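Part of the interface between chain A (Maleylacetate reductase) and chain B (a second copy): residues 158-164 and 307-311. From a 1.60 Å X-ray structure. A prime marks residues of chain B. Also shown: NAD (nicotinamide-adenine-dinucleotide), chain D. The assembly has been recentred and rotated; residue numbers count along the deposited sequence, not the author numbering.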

# COMPACT_ATOMS: atom_id res chain seq x y z
N THR A 158 -2.24 -15.84 -8.07
CA THR A 158 -1.52 -14.66 -8.53
C THR A 158 -2.13 -13.98 -9.73
O THR A 158 -1.66 -12.91 -10.13
CB THR A 158 -0.04 -14.94 -8.83
OG1 THR A 158 0.07 -15.80 -9.95
CG2 THR A 158 0.69 -15.51 -7.59
N LEU A 159 -3.17 -14.55 -10.32
CA LEU A 159 -3.77 -13.95 -11.51
C LEU A 159 -4.28 -12.55 -11.12
O LEU A 159 -4.22 -11.62 -11.96
CB LEU A 159 -4.93 -14.78 -12.07
CG LEU A 159 -4.52 -16.15 -12.69
CD1 LEU A 159 -5.75 -17.04 -12.85
CD2 LEU A 159 -3.81 -16.03 -14.00
N GLY A 160 -4.72 -12.41 -9.87
CA GLY A 160 -5.29 -11.16 -9.38
C GLY A 160 -4.29 -10.17 -8.81
O GLY A 160 -4.69 -9.11 -8.28
N LEU A 161 -3.00 -10.50 -8.92
CA LEU A 161 -2.00 -9.57 -8.36
C LEU A 161 -1.91 -8.40 -9.35
O LEU A 161 -1.65 -8.58 -10.53
CB LEU A 161 -0.66 -10.29 -8.20
CG LEU A 161 0.50 -9.48 -7.60
CD1 LEU A 161 0.25 -9.05 -6.14
CD2 LEU A 161 1.86 -10.30 -7.75
N PRO A 162 -2.13 -7.16 -8.86
CA PRO A 162 -2.17 -6.05 -9.82
C PRO A 162 -0.86 -5.91 -10.59
O PRO A 162 0.22 -6.32 -10.09
CB PRO A 162 -2.39 -4.83 -8.90
CG PRO A 162 -3.17 -5.36 -7.72
CD PRO A 162 -2.52 -6.75 -7.50
N VAL A 163 -0.96 -5.37 -11.80
CA VAL A 163 0.18 -5.29 -12.68
C VAL A 163 1.35 -4.51 -12.06
O VAL A 163 2.49 -4.96 -12.13
CB VAL A 163 -0.19 -4.73 -14.04
CG1 VAL A 163 1.05 -4.44 -14.84
CG2 VAL A 163 -1.05 -5.77 -14.80
N ALA A 164 1.08 -3.34 -11.49
CA ALA A 164 2.20 -2.52 -10.99
C ALA A 164 3.01 -3.24 -9.90
O ALA A 164 4.25 -3.27 -10.03
CB ALA A 164 1.67 -1.15 -10.50
N ALA B 307 -8.48 -4.49 -15.48
CA ALA B 307 -7.61 -5.66 -15.72
C ALA B 307 -6.25 -5.42 -15.07
O ALA B 307 -5.66 -6.37 -14.53
CB ALA B 307 -7.44 -5.90 -17.21
N ALA B 308 -5.76 -4.19 -15.10
CA ALA B 308 -4.44 -3.90 -14.53
C ALA B 308 -4.49 -3.96 -13.00
O ALA B 308 -3.44 -4.07 -12.33
CB ALA B 308 -3.94 -2.50 -14.98
N LEU B 309 -5.69 -3.88 -12.43
CA LEU B 309 -5.87 -3.99 -10.97
C LEU B 309 -6.08 -5.43 -10.52
O LEU B 309 -6.32 -5.66 -9.33
CB LEU B 309 -7.02 -3.11 -10.47
CG LEU B 309 -6.93 -1.62 -10.81
CD1 LEU B 309 -8.12 -0.95 -10.08
CD2 LEU B 309 -5.58 -1.07 -10.35
N GLY B 310 -6.01 -6.38 -11.46
CA GLY B 310 -6.14 -7.82 -11.15
C GLY B 310 -7.57 -8.34 -11.21
O GLY B 310 -7.83 -9.51 -10.86
N VAL B 311 -8.49 -7.51 -11.70
CA VAL B 311 -9.88 -7.95 -11.87
C VAL B 311 -9.93 -8.91 -13.04
O VAL B 311 -9.27 -8.72 -14.05
CB VAL B 311 -10.83 -6.73 -12.11
CG1 VAL B 311 -12.24 -7.20 -12.42
CG2 VAL B 311 -10.85 -5.85 -10.89
PA NAD D . 2.88 -7.13 0.82
O1A NAD D . 2.84 -8.49 1.42
O2A NAD D . 3.14 -5.97 1.71
O5B NAD D . 1.59 -6.96 -0.10
C5B NAD D . 1.24 -5.65 -0.57
C4B NAD D . -0.26 -5.63 -0.79
O4B NAD D . -0.57 -6.47 -1.90
C3B NAD D . -1.04 -6.15 0.43
O3B NAD D . -2.19 -5.33 0.72
C2B NAD D . -1.45 -7.53 -0.03
O2B NAD D . -2.64 -7.99 0.59
C1B NAD D . -1.63 -7.35 -1.54
N9A NAD D . -1.48 -8.62 -2.30
C8A NAD D . -0.45 -9.53 -2.22
N7A NAD D . -0.68 -10.54 -3.08
C5A NAD D . -1.88 -10.32 -3.71
C6A NAD D . -2.59 -11.04 -4.67
N6A NAD D . -2.06 -12.06 -5.40
N1A NAD D . -3.81 -10.50 -5.08
C2A NAD D . -4.26 -9.29 -4.58
N3A NAD D . -3.56 -8.57 -3.65
C4A NAD D . -2.37 -9.10 -3.22
O3 NAD D . 4.07 -7.01 -0.29
PN NAD D . 5.42 -7.88 -0.49
O1N NAD D . 6.28 -7.04 -1.38
O2N NAD D . 4.98 -9.21 -0.93
O5D NAD D . 6.11 -7.97 0.95
C5D NAD D . 6.84 -6.88 1.50
C4D NAD D . 7.16 -7.25 2.95
O4D NAD D . 7.82 -8.50 2.95
C3D NAD D . 8.14 -6.24 3.54
O3D NAD D . 7.85 -6.13 4.95
C2D NAD D . 9.48 -6.91 3.32
O2D NAD D . 10.52 -6.47 4.20
C1D NAD D . 9.12 -8.37 3.53
N1N NAD D . 10.04 -9.30 2.89
C2N NAD D . 10.68 -10.17 3.71
C3N NAD D . 11.57 -11.07 3.15
C7N NAD D . 12.18 -12.00 4.13
O7N NAD D . 12.97 -12.93 3.57
N7N NAD D . 11.96 -11.88 5.46
C4N NAD D . 11.80 -11.16 1.73
C5N NAD D . 11.13 -10.25 0.92
C6N NAD D . 10.25 -9.32 1.51
O HOH W 1 -6.88 -7.77 -7.62
O HOH W 2 -1.64 -2.09 -11.55

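What does Ala308′ contribute, given that its side chain is a single methyl group? Its main part is played by its carbonyl. Ala308′ O accepts a hydrogen bond from Val163 N at 2.8 Å, with an N-H...O angle of 166°, so the bond is short and nearly straight. The donor lies in the first turn of a helix, just after Pro162 at the N-cap position, where backbone NH groups have no carbonyl of a preceding turn to bind; here the second chain supplies the acceptor. Water 2 extends the arrangement, accepting from Ala164 N at 3.0 Å and donating to Ala308′ O at 2.8 Å, so that two successive NH groups of the helix are tied to one oxygen, one directly and one through water. The methyl adds a looser apolar contact, Val163 CG2 to Ala308′ CB, at 4.4 Å.

Why is there a glycine at Gly310′? Both its own backbone and its neighbour across the interface leave no place for a side chain. Its phi of 90° and psi of 8° would jam a CB against the carbonyl oxygen of Leu309′, which by itself calls for glycine. In addition, a CB would point toward the other chain and come within 2.0 Å of Gly160 O, a clear clash.

What does this bare backbone allow? It lets Gly310′ and Gly160 approach until their CA atoms are 3.9 Å apart, and each CA faces the other's carbonyl. Gly310′ CA lies 3.5 Å from Gly160 O, with an angle of 162° at the hydrogen, while Gly160 CA lies 3.4 Å from Gly310′ O with a more bent 137°. The two CA-H...O contacts thus run in opposite directions between the same two residues. The case for glycine is not symmetrical, however: an ideal CB on Gly160 would sit 3.6 Å from Gly310′ O, and there is room for it.

What else joins the two stretches? Pro162 packs against the backbone of the second chain, with its CA 3.4 Å from Ala308′ O and its ring atom CG 3.6 Å from Leu309′ O. Leu309′ takes part through its backbone, since its CA-to-CB bond points away. Its carbonyl and that of Gly160 cannot bond to each other, but water 1 donates to both, at 2.7 Å to Gly160 O and 2.8 Å to Leu309′ O, and so bridges the two acceptors.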